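Local coordinates for sugar-binding transport ATP-binding protein (Pyrococcus horikoshii, PDB 1V43), which probably binds and hydrolyses ATP as the nucleotide-binding subunit of an ABC transporter that takes up sugars, at residues F24-K29 with K50-R55; R211-V214 with Q219-Q222. All blocks are in the same frame, centred on the assembly; numbering follows the deposited sequence.

Interaction 1 of 2, residues F24-K29 with K50-R55; sequences FTAVNK and KTTTLR
V27 turns CG1 anti to its backbone N (chi1 174°), which leaves CG2 beside that nitrogen and aims it at the helix. There CG2 rests against a pair of threonines, 3.9 Å from T52 CB and 3.6 Å from T53 OG1. The side chains of V27 and T52 run antiparallel, their CG2 methyls alongside each other at 4.0 Å, while that of T53 stands roughly perpendicular to the valine and presents OG1 to it. This hydroxyl meets V27 as a van der Waals neighbour; with chi1 at -60° it turns back along the helix to bond the backbone oxygen of G49, so a buried polar atom is satisfied. Threonine thus suits T52 by its carbon surface and T53 by its hydroxyl. One residue before the valine, the small methyl of A26 lies 4.0 Å from T52 OG1, and its size probably lets the backbone come close to the helix. A26 and V27 both pair with K19 in a classic beta bulge, and both point CB toward helix 50-58. K50, T51 and T52 belong to the ATP site, and the arrangement is that of an ABC ATPase whose antiparallel beta subdomain packs against the P-loop helix.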
ATOM      1  N   PHE A  24      19.391  23.438 -13.884  1.00 61.74           N
ATOM      2  CA  PHE A  24      18.162  22.782 -13.460  1.00 59.13           C
ATOM      3  C   PHE A  24      17.305  23.626 -12.528  1.00 57.33           C
ATOM      4  O   PHE A  24      17.714  23.931 -11.409  1.00 59.63           O
ATOM      5  CB  PHE A  24      18.505  21.462 -12.762  1.00 59.74           C
ATOM      6  CG  PHE A  24      17.303  20.660 -12.345  1.00 59.74           C
ATOM      7  CD1 PHE A  24      16.371  20.234 -13.286  1.00 57.76           C
ATOM      8  CD2 PHE A  24      17.125  20.295 -11.015  1.00 56.93           C
ATOM      9  CE1 PHE A  24      15.280  19.453 -12.910  1.00 55.65           C
ATOM     10  CE2 PHE A  24      16.038  19.513 -10.631  1.00 59.41           C
ATOM     11  CZ  PHE A  24      15.114  19.091 -11.583  1.00 54.67           C
ATOM     12  N   THR A  25      16.118  24.008 -12.994  1.00 52.33           N
ATOM     13  CA  THR A  25      15.193  24.773 -12.170  1.00 46.51           C
ATOM     14  C   THR A  25      14.461  23.756 -11.292  1.00 46.64           C
ATOM     15  O   THR A  25      13.580  23.040 -11.767  1.00 44.20           O
ATOM     16  CB  THR A  25      14.182  25.557 -13.041  1.00 44.30           C
ATOM     17  OG1 THR A  25      14.851  26.669 -13.652  1.00 48.80           O
ATOM     18  CG2 THR A  25      13.015  26.073 -12.205  1.00 34.61           C
ATOM     19  N   ALA A  26      14.853  23.680 -10.020  1.00 40.92           N
ATOM     20  CA  ALA A  26      14.251  22.744  -9.074  1.00 41.37           C
ATOM     21  C   ALA A  26      12.891  23.216  -8.585  1.00 38.60           C
ATOM     22  O   ALA A  26      12.007  22.399  -8.334  1.00 40.05           O
ATOM     23  CB  ALA A  26      15.180  22.516  -7.890  1.00 38.39           C
ATOM     24  N   VAL A  27      12.732  24.528  -8.441  1.00 37.02           N
ATOM     25  CA  VAL A  27      11.471  25.116  -8.004  1.00 32.12           C
ATOM     26  C   VAL A  27      11.203  26.330  -8.894  1.00 32.65           C
ATOM     27  O   VAL A  27      11.957  27.297  -8.884  1.00 33.44           O
ATOM     28  CB  VAL A  27      11.533  25.545  -6.524  1.00 32.45           C
ATOM     29  CG1 VAL A  27      10.251  26.277  -6.144  1.00 25.32           C
ATOM     30  CG2 VAL A  27      11.723  24.319  -5.629  1.00 22.07           C
ATOM     31  N   ASN A  28      10.115  26.282  -9.653  1.00 35.71           N
ATOM     32  CA  ASN A  28       9.808  27.346 -10.599  1.00 37.74           C
ATOM     33  C   ASN A  28       8.687  28.296 -10.227  1.00 35.76           C
ATOM     34  O   ASN A  28       7.514  27.961 -10.390  1.00 39.63           O
ATOM     35  CB  ASN A  28       9.490  26.720 -11.959  1.00 44.50           C
ATOM     36  CG  ASN A  28       9.624  27.705 -13.110  1.00 48.28           C
ATOM     37  OD1 ASN A  28       9.296  28.888 -12.983  1.00 48.11           O
ATOM     38  ND2 ASN A  28      10.098  27.213 -14.249  1.00 56.32           N
ATOM     39  N   LYS A  29       9.053  29.493  -9.763  1.00 33.29           N
ATOM     40  CA  LYS A  29       8.090  30.531  -9.390  1.00 32.84           C
ATOM     41  C   LYS A  29       6.905  30.046  -8.553  1.00 36.48           C
ATOM     42  O   LYS A  29       5.741  30.243  -8.903  1.00 30.06           O
ATOM     43  CB  LYS A  29       7.569  31.248 -10.648  1.00 40.12           C
ATOM     44  CG  LYS A  29       8.632  32.067 -11.377  1.00 44.12           C
ATOM     45  CD  LYS A  29       8.023  32.913 -12.495  1.00 60.67           C
ATOM     46  CE  LYS A  29       9.075  33.794 -13.166  1.00 63.17           C
ATOM     47  NZ  LYS A  29       8.492  34.588 -14.290  1.00 70.84           N
ATOM     48  N   LYS A  50       9.553  19.550  -3.832  1.00 31.80           N
ATOM     49  CA  LYS A  50       8.975  19.658  -2.493  1.00 28.53           C
ATOM     50  C   LYS A  50      10.024  19.723  -1.399  1.00 30.33           C
ATOM     51  O   LYS A  50       9.899  20.496  -0.456  1.00 29.10           O
ATOM     52  CB  LYS A  50       8.004  18.493  -2.232  1.00 34.14           C
ATOM     53  CG  LYS A  50       8.625  17.102  -2.176  1.00 27.63           C
ATOM     54  CD  LYS A  50       7.519  16.057  -2.072  1.00 31.81           C
ATOM     55  CE  LYS A  50       8.069  14.658  -1.853  1.00 27.65           C
ATOM     56  NZ  LYS A  50       8.854  14.194  -3.024  1.00 27.89           N
ATOM     57  N   THR A  51      11.073  18.925  -1.524  1.00 31.22           N
ATOM     58  CA  THR A  51      12.117  18.944  -0.516  1.00 24.95           C
ATOM     59  C   THR A  51      12.925  20.234  -0.585  1.00 30.41           C
ATOM     60  O   THR A  51      13.263  20.820   0.453  1.00 30.16           O
ATOM     61  CB  THR A  51      13.036  17.732  -0.671  1.00 30.15           C
ATOM     62  OG1 THR A  51      12.257  16.541  -0.521  1.00 28.64           O
ATOM     63  CG2 THR A  51      14.137  17.747   0.390  1.00 23.60           C
ATOM     64  N   THR A  52      13.223  20.689  -1.803  1.00 28.88           N
ATOM     65  CA  THR A  52      13.983  21.920  -1.974  1.00 29.91           C
ATOM     66  C   THR A  52      13.201  23.067  -1.339  1.00 28.88           C
ATOM     67  O   THR A  52      13.782  23.907  -0.659  1.00 30.04           O
ATOM     68  CB  THR A  52      14.240  22.253  -3.464  1.00 30.76           C
ATOM     69  OG1 THR A  52      14.996  21.195  -4.073  1.00 38.48           O
ATOM     70  CG2 THR A  52      15.018  23.561  -3.577  1.00 29.53           C
ATOM     71  N   THR A  53      11.888  23.091  -1.566  1.00 27.31           N
ATOM     72  CA  THR A  53      11.018  24.115  -0.990  1.00 29.61           C
ATOM     73  C   THR A  53      11.082  24.065   0.545  1.00 30.75           C
ATOM     74  O   THR A  53      11.249  25.097   1.191  1.00 28.44           O
ATOM     75  CB  THR A  53       9.549  23.927  -1.442  1.00 32.29           C
ATOM     76  OG1 THR A  53       9.476  24.014  -2.871  1.00 30.95           O
ATOM     77  CG2 THR A  53       8.640  24.995  -0.821  1.00 21.94           C
ATOM     78  N   LEU A  54      10.963  22.874   1.130  1.00 23.09           N
ATOM     79  CA  LEU A  54      11.032  22.770   2.586  1.00 29.64           C
ATOM     80  C   LEU A  54      12.358  23.340   3.101  1.00 28.75           C
ATOM     81  O   LEU A  54      12.371  24.084   4.081  1.00 27.94           O
ATOM     82  CB  LEU A  54      10.899  21.319   3.053  1.00 21.36           C
ATOM     83  CG  LEU A  54      10.555  21.160   4.540  1.00 27.64           C
ATOM     84  CD1 LEU A  54       9.122  21.610   4.757  1.00 21.95           C
ATOM     85  CD2 LEU A  54      10.708  19.710   4.980  1.00 19.46           C
ATOM     86  N   ARG A  55      13.455  22.999   2.426  1.00 25.76           N
ATOM     87  CA  ARG A  55      14.785  23.467   2.805  1.00 28.34           C
ATOM     88  C   ARG A  55      14.916  24.988   2.699  1.00 25.92           C
ATOM     89  O   ARG A  55      15.590  25.603   3.515  1.00 28.89           O
ATOM     90  CB  ARG A  55      15.858  22.757   1.955  1.00 33.86           C
ATOM     91  CG  ARG A  55      16.011  21.272   2.311  1.00 38.50           C
ATOM     92  CD  ARG A  55      16.971  20.521   1.392  1.00 41.57           C
ATOM     93  NE  ARG A  55      18.299  21.134   1.329  1.00 47.11           N
ATOM     94  CZ  ARG A  55      19.240  21.035   2.268  1.00 40.27           C
ATOM     95  NH1 ARG A  55      19.033  20.338   3.380  1.00 39.74           N
ATOM     96  NH2 ARG A  55      20.403  21.640   2.086  1.00 38.99           N
TER

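Interaction 2 of 2, residues R211-V214 with Q219-Q222; sequences RIAV and QLLQ
L220 and A213 meet across a beta hairpin, 211-216 with 219-224, at one edge of the mixed sheet of the P-loop NTPase core. The leucine side chain extends away from its own nitrogen at chi1 172°, which carries CD1 back to the first strand, 3.7 Å from A213 CB. Leucine has the length to bridge the strands here, and alanine is small enough to receive it while also packing on L40 and L42 of the neighbouring strand 39-43. L221 follows, giving its backbone N to V214 O over 2.9 Å and packing its side chain on F237 and V238 of helix 236-241, an apolar setting that suits leucine. Two consecutive residues, L221 and Q222, share V214 as their partner, a classic beta bulge. The CB atoms of V214 and Q222 lie on the same side of the sheet, where both residues touch V238. The amide of Q222 turns from V214 toward N234 and R232, OE1 accepting from N234 N and NE2 donating to R232 O, a double use that glutamine allows. Q222 O receives V214 N at 2.8 Å, the N-H angle a moderately bent 151°, and the same oxygen takes a CA-H contact from A213 CA at 3.3 Å.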
ATOM      1  N   ARG A 211      -4.817  20.653   3.759  1.00 20.32           N
ATOM      2  CA  ARG A 211      -4.718  20.968   2.355  1.00 20.62           C
ATOM      3  C   ARG A 211      -3.498  20.247   1.825  1.00 20.90           C
ATOM      4  O   ARG A 211      -2.575  19.920   2.568  1.00 20.28           O
ATOM      5  CB  ARG A 211      -4.603  22.468   2.130  1.00 21.89           C
ATOM      6  CG  ARG A 211      -5.939  23.225   2.260  1.00 24.91           C
ATOM      7  CD  ARG A 211      -5.862  24.561   1.533  1.00 25.13           C
ATOM      8  NE  ARG A 211      -4.785  25.410   2.033  1.00 21.39           N
ATOM      9  CZ  ARG A 211      -4.314  26.469   1.382  1.00 24.81           C
ATOM     10  NH1 ARG A 211      -3.335  27.201   1.900  1.00 20.04           N
ATOM     11  NH2 ARG A 211      -4.813  26.789   0.199  1.00 23.61           N
ATOM     12  N   ILE A 212      -3.510  19.993   0.532  1.00 18.40           N
ATOM     13  CA  ILE A 212      -2.430  19.297  -0.124  1.00 17.90           C
ATOM     14  C   ILE A 212      -2.011  20.132  -1.329  1.00 25.23           C
ATOM     15  O   ILE A 212      -2.857  20.632  -2.077  1.00 24.50           O
ATOM     16  CB  ILE A 212      -2.911  17.891  -0.636  1.00 20.30           C
ATOM     17  CG1 ILE A 212      -3.326  16.990   0.525  1.00 22.11           C
ATOM     18  CG2 ILE A 212      -1.824  17.223  -1.414  1.00 18.92           C
ATOM     19  CD1 ILE A 212      -3.873  15.629   0.063  1.00 22.22           C
ATOM     20  N   ALA A 213      -0.709  20.281  -1.507  1.00 25.45           N
ATOM     21  CA  ALA A 213      -0.169  21.012  -2.639  1.00 27.64           C
ATOM     22  C   ALA A 213       0.597  19.991  -3.484  1.00 26.75           C
ATOM     23  O   ALA A 213       1.673  19.548  -3.097  1.00 25.01           O
ATOM     24  CB  ALA A 213       0.771  22.104  -2.155  1.00 22.74           C
ATOM     25  N   VAL A 214       0.035  19.619  -4.625  1.00 22.85           N
ATOM     26  CA  VAL A 214       0.663  18.646  -5.509  1.00 25.57           C
ATOM     27  C   VAL A 214       1.710  19.345  -6.384  1.00 30.30           C
ATOM     28  O   VAL A 214       1.442  20.379  -6.993  1.00 27.21           O
ATOM     29  CB  VAL A 214      -0.389  17.984  -6.414  1.00 27.98           C
ATOM     30  CG1 VAL A 214       0.219  16.810  -7.172  1.00 16.93           C
ATOM     31  CG2 VAL A 214      -1.573  17.550  -5.582  1.00 27.50           C
ATOM     32  N   GLN A 219       6.874  22.742 -10.279  1.00 24.90           N
ATOM     33  CA  GLN A 219       5.693  23.600 -10.314  1.00 31.40           C
ATOM     34  C   GLN A 219       4.561  23.148  -9.415  1.00 32.28           C
ATOM     35  O   GLN A 219       4.367  21.955  -9.182  1.00 32.38           O
ATOM     36  CB  GLN A 219       5.129  23.704 -11.727  1.00 37.38           C
ATOM     37  CG  GLN A 219       6.041  24.355 -12.754  1.00 50.80           C
ATOM     38  CD  GLN A 219       5.249  25.146 -13.779  1.00 57.95           C
ATOM     39  OE1 GLN A 219       4.739  26.225 -13.480  1.00 56.85           O
ATOM     40  NE2 GLN A 219       5.125  24.603 -14.987  1.00 55.56           N
ATOM     41  N   LEU A 220       3.812  24.121  -8.914  1.00 35.18           N
ATOM     42  CA  LEU A 220       2.655  23.835  -8.081  1.00 34.37           C
ATOM     43  C   LEU A 220       1.511  23.545  -9.040  1.00 35.41           C
ATOM     44  O   LEU A 220       1.005  24.450  -9.708  1.00 40.23           O
ATOM     45  CB  LEU A 220       2.290  25.048  -7.236  1.00 34.39           C
ATOM     46  CG  LEU A 220       0.981  24.909  -6.460  1.00 40.52           C
ATOM     47  CD1 LEU A 220       1.065  23.719  -5.493  1.00 28.74           C
ATOM     48  CD2 LEU A 220       0.707  26.209  -5.706  1.00 30.66           C
ATOM     49  N   LEU A 221       1.108  22.287  -9.129  1.00 30.48           N
ATOM     50  CA  LEU A 221       0.014  21.933 -10.023  1.00 26.63           C
ATOM     51  C   LEU A 221      -1.344  22.257  -9.428  1.00 27.32           C
ATOM     52  O   LEU A 221      -2.232  22.760 -10.123  1.00 31.12           O
ATOM     53  CB  LEU A 221       0.078  20.452 -10.383  1.00 26.44           C
ATOM     54  CG  LEU A 221       1.339  20.047 -11.147  1.00 32.80           C
ATOM     55  CD1 LEU A 221       1.198  18.614 -11.643  1.00 39.42           C
ATOM     56  CD2 LEU A 221       1.541  20.990 -12.326  1.00 39.91           C
ATOM     57  N   GLN A 222      -1.510  21.999  -8.135  1.00 24.16           N
ATOM     58  CA  GLN A 222      -2.793  22.268  -7.499  1.00 25.48           C
ATOM     59  C   GLN A 222      -2.696  22.252  -5.977  1.00 25.33           C
ATOM     60  O   GLN A 222      -1.906  21.511  -5.400  1.00 27.70           O
ATOM     61  CB  GLN A 222      -3.820  21.207  -7.957  1.00 24.20           C
ATOM     62  CG  GLN A 222      -5.234  21.353  -7.369  1.00 24.88           C
ATOM     63  CD  GLN A 222      -6.266  20.417  -8.009  1.00 33.73           C
ATOM     64  OE1 GLN A 222      -5.963  19.649  -8.931  1.00 31.08           O
ATOM     65  NE2 GLN A 222      -7.491  20.479  -7.515  1.00 28.60           N
TER

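In the fold
Interactions 1 and 2 lie within the same ABC transporter domain, their centres about 13 Å apart, and the first contact is complete in sequence before the second begins. They meet directly where N28 CB packs on Q219 CG at 4.3 Å, and N28 is also joined by a backbone hydrogen bond to G218 in the turn of the hairpin. The antiparallel sheet holding 24-29 is thus tied to the edge of the core sheet. Both lie near the ATP site, which is empty in this chain: interaction 1 includes K50, T51 and T52, whereas in interaction 2 the side chain of V214 stays about 8 Å from that of C48, and the side chain of A213 about 8 Å from that of K50.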